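Local coordinates for major capsid protein (Human herpesvirus 1, PDB 1NO7), which forms the main structural building block of the icosahedral herpes simplex virus capsid, here as its large protease-resistant upper domain, at residues Q53-R67 with N525-L539. Numbering follows the deposited sequence.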
loop_
_atom_site.group_PDB
_atom_site.type_symbol
_atom_site.label_atom_id
_atom_site.label_comp_id
_atom_site.label_asym_id
_atom_site.label_seq_id
_atom_site.Cartn_x
_atom_site.Cartn_y
_atom_site.Cartn_z
ATOM N N GLN A 53 9.326 0.671 -16.182
ATOM C CA GLN A 53 10.488 0.680 -17.079
ATOM C C GLN A 53 10.279 1.661 -18.219
ATOM O O GLN A 53 11.167 2.449 -18.548
ATOM C CB GLN A 53 10.760 -0.718 -17.643
ATOM C CG GLN A 53 11.972 -1.374 -17.013
ATOM C CD GLN A 53 13.110 -0.384 -16.818
ATOM O OE1 GLN A 53 13.542 0.278 -17.761
ATOM N NE2 GLN A 53 13.596 -0.276 -15.588
ATOM N N LEU A 54 9.099 1.595 -18.821
ATOM C CA LEU A 54 8.737 2.488 -19.904
ATOM C C LEU A 54 9.041 3.913 -19.433
ATOM O O LEU A 54 9.359 4.793 -20.244
ATOM C CB LEU A 54 7.249 2.321 -20.194
ATOM C CG LEU A 54 6.598 3.198 -21.252
ATOM C CD1 LEU A 54 7.326 3.008 -22.576
ATOM C CD2 LEU A 54 5.115 2.842 -21.346
ATOM N N PHE A 55 8.949 4.101 -18.114
ATOM C CA PHE A 55 9.195 5.377 -17.430
ATOM C C PHE A 55 10.677 5.779 -17.463
ATOM O O PHE A 55 11.044 6.743 -18.140
ATOM C CB PHE A 55 8.675 5.255 -15.982
ATOM C CG PHE A 55 9.016 6.419 -15.068
ATOM C CD1 PHE A 55 9.329 7.677 -15.566
ATOM C CD2 PHE A 55 8.963 6.250 -13.682
ATOM C CE1 PHE A 55 9.581 8.746 -14.696
ATOM C CE2 PHE A 55 9.212 7.309 -12.810
ATOM C CZ PHE A 55 9.520 8.556 -13.317
ATOM N N LEU A 56 11.528 5.040 -16.756
ATOM C CA LEU A 56 12.958 5.360 -16.720
ATOM C C LEU A 56 13.653 5.350 -18.083
ATOM O O LEU A 56 14.873 5.528 -18.161
ATOM C CB LEU A 56 13.704 4.391 -15.795
ATOM C CG LEU A 56 13.080 4.146 -14.424
ATOM C CD1 LEU A 56 14.056 3.370 -13.553
ATOM C CD2 LEU A 56 12.726 5.487 -13.787
ATOM N N ASN A 57 12.903 5.136 -19.158
ATOM C CA ASN A 57 13.527 5.111 -20.470
ATOM C C ASN A 57 13.118 6.299 -21.314
ATOM O O ASN A 57 13.581 6.454 -22.441
ATOM C CB ASN A 57 13.200 3.805 -21.198
ATOM C CG ASN A 57 13.792 2.587 -20.502
ATOM O OD1 ASN A 57 14.955 2.597 -20.084
ATOM N ND2 ASN A 57 12.997 1.532 -20.380
ATOM N N ALA A 58 12.259 7.143 -20.761
ATOM C CA ALA A 58 11.796 8.323 -21.474
ATOM C C ALA A 58 12.106 9.572 -20.656
ATOM O O ALA A 58 12.176 10.683 -21.186
ATOM C CB ALA A 58 10.296 8.214 -21.733
ATOM N N TRP A 59 12.297 9.374 -19.356
ATOM C CA TRP A 59 12.593 10.470 -18.449
ATOM C C TRP A 59 13.985 10.317 -17.875
ATOM O O TRP A 59 14.316 10.942 -16.874
ATOM C CB TRP A 59 11.582 10.502 -17.302
ATOM C CG TRP A 59 10.165 10.735 -17.743
ATOM C CD1 TRP A 59 9.397 9.917 -18.523
ATOM C CD2 TRP A 59 9.342 11.858 -17.414
ATOM N NE1 TRP A 59 8.140 10.457 -18.697
ATOM C CE2 TRP A 59 8.080 11.648 -18.028
ATOM C CE3 TRP A 59 9.546 13.025 -16.660
ATOM C CZ2 TRP A 59 7.028 12.561 -17.911
ATOM C CZ3 TRP A 59 8.498 13.936 -16.542
ATOM C CH2 TRP A 59 7.252 13.696 -17.167
ATOM N N GLY A 60 14.796 9.473 -18.501
ATOM C CA GLY A 60 16.144 9.283 -18.002
ATOM C C GLY A 60 16.920 10.579 -18.120
ATOM O O GLY A 60 17.714 10.945 -17.248
ATOM N N GLN A 61 16.673 11.281 -19.220
ATOM C CA GLN A 61 17.337 12.543 -19.481
ATOM C C GLN A 61 16.681 13.614 -18.637
ATOM O O GLN A 61 17.321 14.195 -17.757
ATOM C CB GLN A 61 17.212 12.898 -20.960
ATOM C CG GLN A 61 17.709 11.802 -21.879
ATOM C CD GLN A 61 17.497 12.135 -23.336
ATOM O OE1 GLN A 61 18.050 13.110 -23.847
ATOM N NE2 GLN A 61 16.687 11.330 -24.018
ATOM N N ARG A 62 15.401 13.860 -18.906
ATOM C CA ARG A 62 14.632 14.859 -18.176
ATOM C C ARG A 62 15.015 14.915 -16.695
ATOM O O ARG A 62 15.072 15.998 -16.103
ATOM C CB ARG A 62 13.145 14.559 -18.301
ATOM C CG ARG A 62 12.612 14.624 -19.713
ATOM C CD ARG A 62 11.201 14.059 -19.742
ATOM N NE ARG A 62 10.523 14.239 -21.024
ATOM C CZ ARG A 62 10.070 15.404 -21.482
ATOM N NH1 ARG A 62 10.219 16.517 -20.769
ATOM N NH2 ARG A 62 9.453 15.455 -22.656
ATOM N N LEU A 63 15.294 13.749 -16.110
ATOM C CA LEU A 63 15.656 13.651 -14.693
ATOM C C LEU A 63 17.099 14.019 -14.359
ATOM O O LEU A 63 17.340 14.933 -13.580
ATOM C CB LEU A 63 15.377 12.236 -14.171
ATOM C CG LEU A 63 13.929 11.727 -14.202
ATOM C CD1 LEU A 63 13.921 10.233 -13.921
ATOM C CD2 LEU A 63 13.082 12.474 -13.185
ATOM N N ALA A 64 18.055 13.298 -14.935
ATOM C CA ALA A 64 19.465 13.561 -14.669
ATOM C C ALA A 64 19.886 14.978 -15.065
ATOM O O ALA A 64 20.843 15.532 -14.510
ATOM C CB ALA A 64 20.324 12.538 -15.398
ATOM N N HIS A 65 19.169 15.557 -16.023
ATOM C CA HIS A 65 19.471 16.902 -16.497
ATOM C C HIS A 65 19.032 17.963 -15.494
ATOM O O HIS A 65 19.752 18.253 -14.536
ATOM C CB HIS A 65 18.794 17.152 -17.848
ATOM C CG HIS A 65 19.130 18.479 -18.454
ATOM N ND1 HIS A 65 18.726 19.675 -17.902
ATOM C CD2 HIS A 65 19.844 18.797 -19.559
ATOM C CE1 HIS A 65 19.177 20.673 -18.639
ATOM N NE2 HIS A 65 19.860 20.167 -19.651
ATOM N N GLY A 66 17.850 18.535 -15.715
ATOM C CA GLY A 66 17.349 19.563 -14.822
ATOM C C GLY A 66 17.370 19.148 -13.362
ATOM O O GLY A 66 17.711 18.011 -13.043
ATOM N N ARG A 67 17.022 20.068 -12.469
ATOM C CA ARG A 67 16.989 19.754 -11.049
ATOM C C ARG A 67 15.548 19.747 -10.554
ATOM O O ARG A 67 14.681 20.391 -11.150
ATOM C CB ARG A 67 17.804 20.765 -10.244
ATOM C CG ARG A 67 17.843 20.425 -8.774
ATOM C CD ARG A 67 18.171 18.954 -8.625
ATOM N NE ARG A 67 17.959 18.450 -7.275
ATOM C CZ ARG A 67 18.050 17.165 -6.948
ATOM N NH1 ARG A 67 18.344 16.262 -7.877
ATOM N NH2 ARG A 67 17.854 16.783 -5.695
ATOM N N ASN A 525 16.190 -4.025 -14.608
ATOM C CA ASN A 525 16.684 -3.115 -15.649
ATOM C C ASN A 525 16.757 -1.650 -15.207
ATOM O O ASN A 525 16.134 -0.783 -15.822
ATOM C CB ASN A 525 15.789 -3.195 -16.888
ATOM C CG ASN A 525 15.614 -4.607 -17.393
ATOM O OD1 ASN A 525 16.590 -5.308 -17.655
ATOM N ND2 ASN A 525 14.363 -5.030 -17.545
ATOM N N PHE A 526 17.524 -1.365 -14.160
ATOM C CA PHE A 526 17.623 0.005 -13.676
ATOM C C PHE A 526 18.820 0.760 -14.257
ATOM O O PHE A 526 19.973 0.411 -13.990
ATOM C CB PHE A 526 17.702 0.019 -12.148
ATOM C CG PHE A 526 17.648 1.400 -11.555
ATOM C CD1 PHE A 526 16.508 2.192 -11.706
ATOM C CD2 PHE A 526 18.749 1.925 -10.879
ATOM C CE1 PHE A 526 16.459 3.491 -11.196
ATOM C CE2 PHE A 526 18.714 3.228 -10.362
ATOM C CZ PHE A 526 17.557 4.017 -10.525
ATOM N N PRO A 527 18.554 1.817 -15.053
ATOM C CA PRO A 527 19.613 2.626 -15.675
ATOM C C PRO A 527 20.638 3.039 -14.633
ATOM O O PRO A 527 20.354 3.859 -13.767
ATOM C CB PRO A 527 18.857 3.827 -16.239
ATOM C CG PRO A 527 17.499 3.240 -16.588
ATOM C CD PRO A 527 17.219 2.365 -15.363
ATOM N N PRO A 528 21.846 2.477 -14.708
ATOM C CA PRO A 528 22.927 2.777 -13.767
ATOM C C PRO A 528 23.234 4.274 -13.675
ATOM O O PRO A 528 23.875 4.734 -12.723
ATOM C CB PRO A 528 24.088 1.974 -14.328
ATOM C CG PRO A 528 23.836 2.057 -15.809
ATOM C CD PRO A 528 22.363 1.757 -15.883
ATOM N N ALA A 529 22.774 5.027 -14.670
ATOM C CA ALA A 529 22.980 6.472 -14.694
ATOM C C ALA A 529 22.190 7.111 -13.549
ATOM O O ALA A 529 22.752 7.822 -12.708
ATOM C CB ALA A 529 22.519 7.041 -16.030
ATOM N N LEU A 530 20.889 6.835 -13.523
ATOM C CA LEU A 530 19.982 7.365 -12.510
ATOM C C LEU A 530 20.257 6.888 -11.072
ATOM O O LEU A 530 19.680 7.424 -10.120
ATOM C CB LEU A 530 18.541 7.012 -12.888
ATOM C CG LEU A 530 18.096 7.439 -14.292
ATOM C CD1 LEU A 530 16.748 6.795 -14.641
ATOM C CD2 LEU A 530 18.000 8.960 -14.354
ATOM N N ARG A 531 21.124 5.894 -10.905
ATOM C CA ARG A 531 21.425 5.380 -9.571
ATOM C C ARG A 531 21.620 6.507 -8.562
ATOM O O ARG A 531 21.082 6.464 -7.451
ATOM C CB ARG A 531 22.670 4.498 -9.614
ATOM C CG ARG A 531 22.463 3.191 -10.357
ATOM C CD ARG A 531 23.764 2.433 -10.469
ATOM N NE ARG A 531 24.342 2.155 -9.158
ATOM C CZ ARG A 531 25.584 1.724 -8.966
ATOM N NH1 ARG A 531 26.384 1.525 -10.006
ATOM N NH2 ARG A 531 26.028 1.493 -7.738
ATOM N N ASP A 532 22.377 7.523 -8.964
ATOM C CA ASP A 532 22.666 8.677 -8.110
ATOM C C ASP A 532 21.387 9.435 -7.758
ATOM O O ASP A 532 21.048 9.614 -6.582
ATOM C CB ASP A 532 23.633 9.616 -8.833
ATOM C CG ASP A 532 24.758 8.871 -9.530
ATOM O OD1 ASP A 532 25.548 8.194 -8.839
ATOM O OD2 ASP A 532 24.849 8.960 -10.773
ATOM N N LEU A 533 20.690 9.878 -8.801
ATOM C CA LEU A 533 19.444 10.621 -8.667
ATOM C C LEU A 533 18.464 9.954 -7.698
ATOM O O LEU A 533 18.010 10.570 -6.727
ATOM C CB LEU A 533 18.791 10.758 -10.047
ATOM C CG LEU A 533 17.444 11.478 -10.168
ATOM C CD1 LEU A 533 16.314 10.631 -9.601
ATOM C CD2 LEU A 533 17.540 12.818 -9.442
ATOM N N SER A 534 18.140 8.695 -7.990
ATOM C CA SER A 534 17.203 7.884 -7.206
ATOM C C SER A 534 17.574 7.806 -5.738
ATOM O O SER A 534 16.708 7.616 -4.879
ATOM C CB SER A 534 17.173 6.466 -7.754
ATOM O OG SER A 534 18.461 5.879 -7.617
ATOM N N ARG A 535 18.868 7.926 -5.465
ATOM C CA ARG A 535 19.363 7.864 -4.103
ATOM C C ARG A 535 18.857 9.035 -3.274
ATOM O O ARG A 535 19.213 9.153 -2.104
ATOM C CB ARG A 535 20.896 7.850 -4.100
ATOM C CG ARG A 535 21.497 6.589 -3.505
ATOM C CD ARG A 535 21.134 6.472 -2.040
ATOM N NE ARG A 535 21.239 5.103 -1.546
ATOM C CZ ARG A 535 20.574 4.071 -2.059
ATOM N NH1 ARG A 535 19.755 4.245 -3.091
ATOM N NH2 ARG A 535 20.717 2.863 -1.529
ATOM N N GLN A 536 18.022 9.889 -3.868
ATOM C CA GLN A 536 17.486 11.064 -3.165
ATOM C C GLN A 536 16.210 11.650 -3.790
ATOM O O GLN A 536 15.773 12.734 -3.413
ATOM C CB GLN A 536 18.544 12.158 -3.137
ATOM C CG GLN A 536 18.957 12.584 -4.529
ATOM C CD GLN A 536 19.998 13.671 -4.516
ATOM O OE1 GLN A 536 21.066 13.517 -3.921
ATOM N NE2 GLN A 536 19.698 14.782 -5.180
ATOM N N VAL A 537 15.608 10.936 -4.735
ATOM C CA VAL A 537 14.415 11.437 -5.402
ATOM C C VAL A 537 13.361 10.379 -5.748
ATOM O O VAL A 537 13.552 9.583 -6.676
ATOM C CB VAL A 537 14.812 12.130 -6.702
ATOM C CG1 VAL A 537 13.565 12.644 -7.434
ATOM C CG2 VAL A 537 15.800 13.241 -6.395
ATOM N N PRO A 538 12.231 10.367 -5.015
ATOM C CA PRO A 538 11.149 9.405 -5.265
ATOM C C PRO A 538 10.829 9.263 -6.766
ATOM O O PRO A 538 10.548 10.254 -7.443
ATOM C CB PRO A 538 9.977 9.979 -4.463
ATOM C CG PRO A 538 10.370 11.425 -4.222
ATOM C CD PRO A 538 11.840 11.323 -3.971
ATOM N N LEU A 539 10.865 8.026 -7.272
ATOM C CA LEU A 539 10.608 7.746 -8.691
ATOM C C LEU A 539 9.197 7.296 -9.072
ATOM O O LEU A 539 9.042 6.465 -9.969
ATOM C CB LEU A 539 11.597 6.693 -9.216
ATOM C CG LEU A 539 13.069 7.081 -9.391
ATOM C CD1 LEU A 539 13.114 8.374 -10.179
ATOM C CD2 LEU A 539 13.778 7.230 -8.030
#
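Leu-530 packs against Leu-56, Gly-60, Leu-63 and Ala-64, and so illustrates how one apolar side chain can serve two short helices at once. Its two methyls divide the work: CD1 lies 4.0 Å from CB of Leu-56, whereas CD2 rests against the backbone at the start of helix 60-64 and comes within 4.2 Å of CB of Leu-63. CD2 of Leu-530 also lies 3.5 Å from the backbone O of Gly-60.

The same apolar seam extends in both directions. With CG of Leu-56 anti to its carbonyl carbon (chi1 -47°), the CD1 branch is carried to the edge of the Phe-526 ring and, 3.8 Å away, to CD of Pro-527. Farther along, CD1 of Leu-63 meets CD1 of Leu-539 at 4.3 Å, and the Phe-55 ring turns its edge toward the backbone O of Leu-539.

Polar groups lie toward the ends. The Gln-53 amide stands near the backbone O of Asn-525; within 53-67, OE1 of Gln-53 accepts a weak hydrogen bond from ND2 of Asn-57. Beyond Leu-63, the bent Arg-67 chain brings NH1 to 3.9 Å from CD2 of Leu-533.

This plain apolar packing joins sequence-distant parts of the alpha-plus-beta upper domain, helices 48-56 and 60-64 with the weakly bonded helix 531-534. Helix 517-521 meets Phe-526 and Ser-534 through Ala-521, while helix 554-562 touches Pro-538.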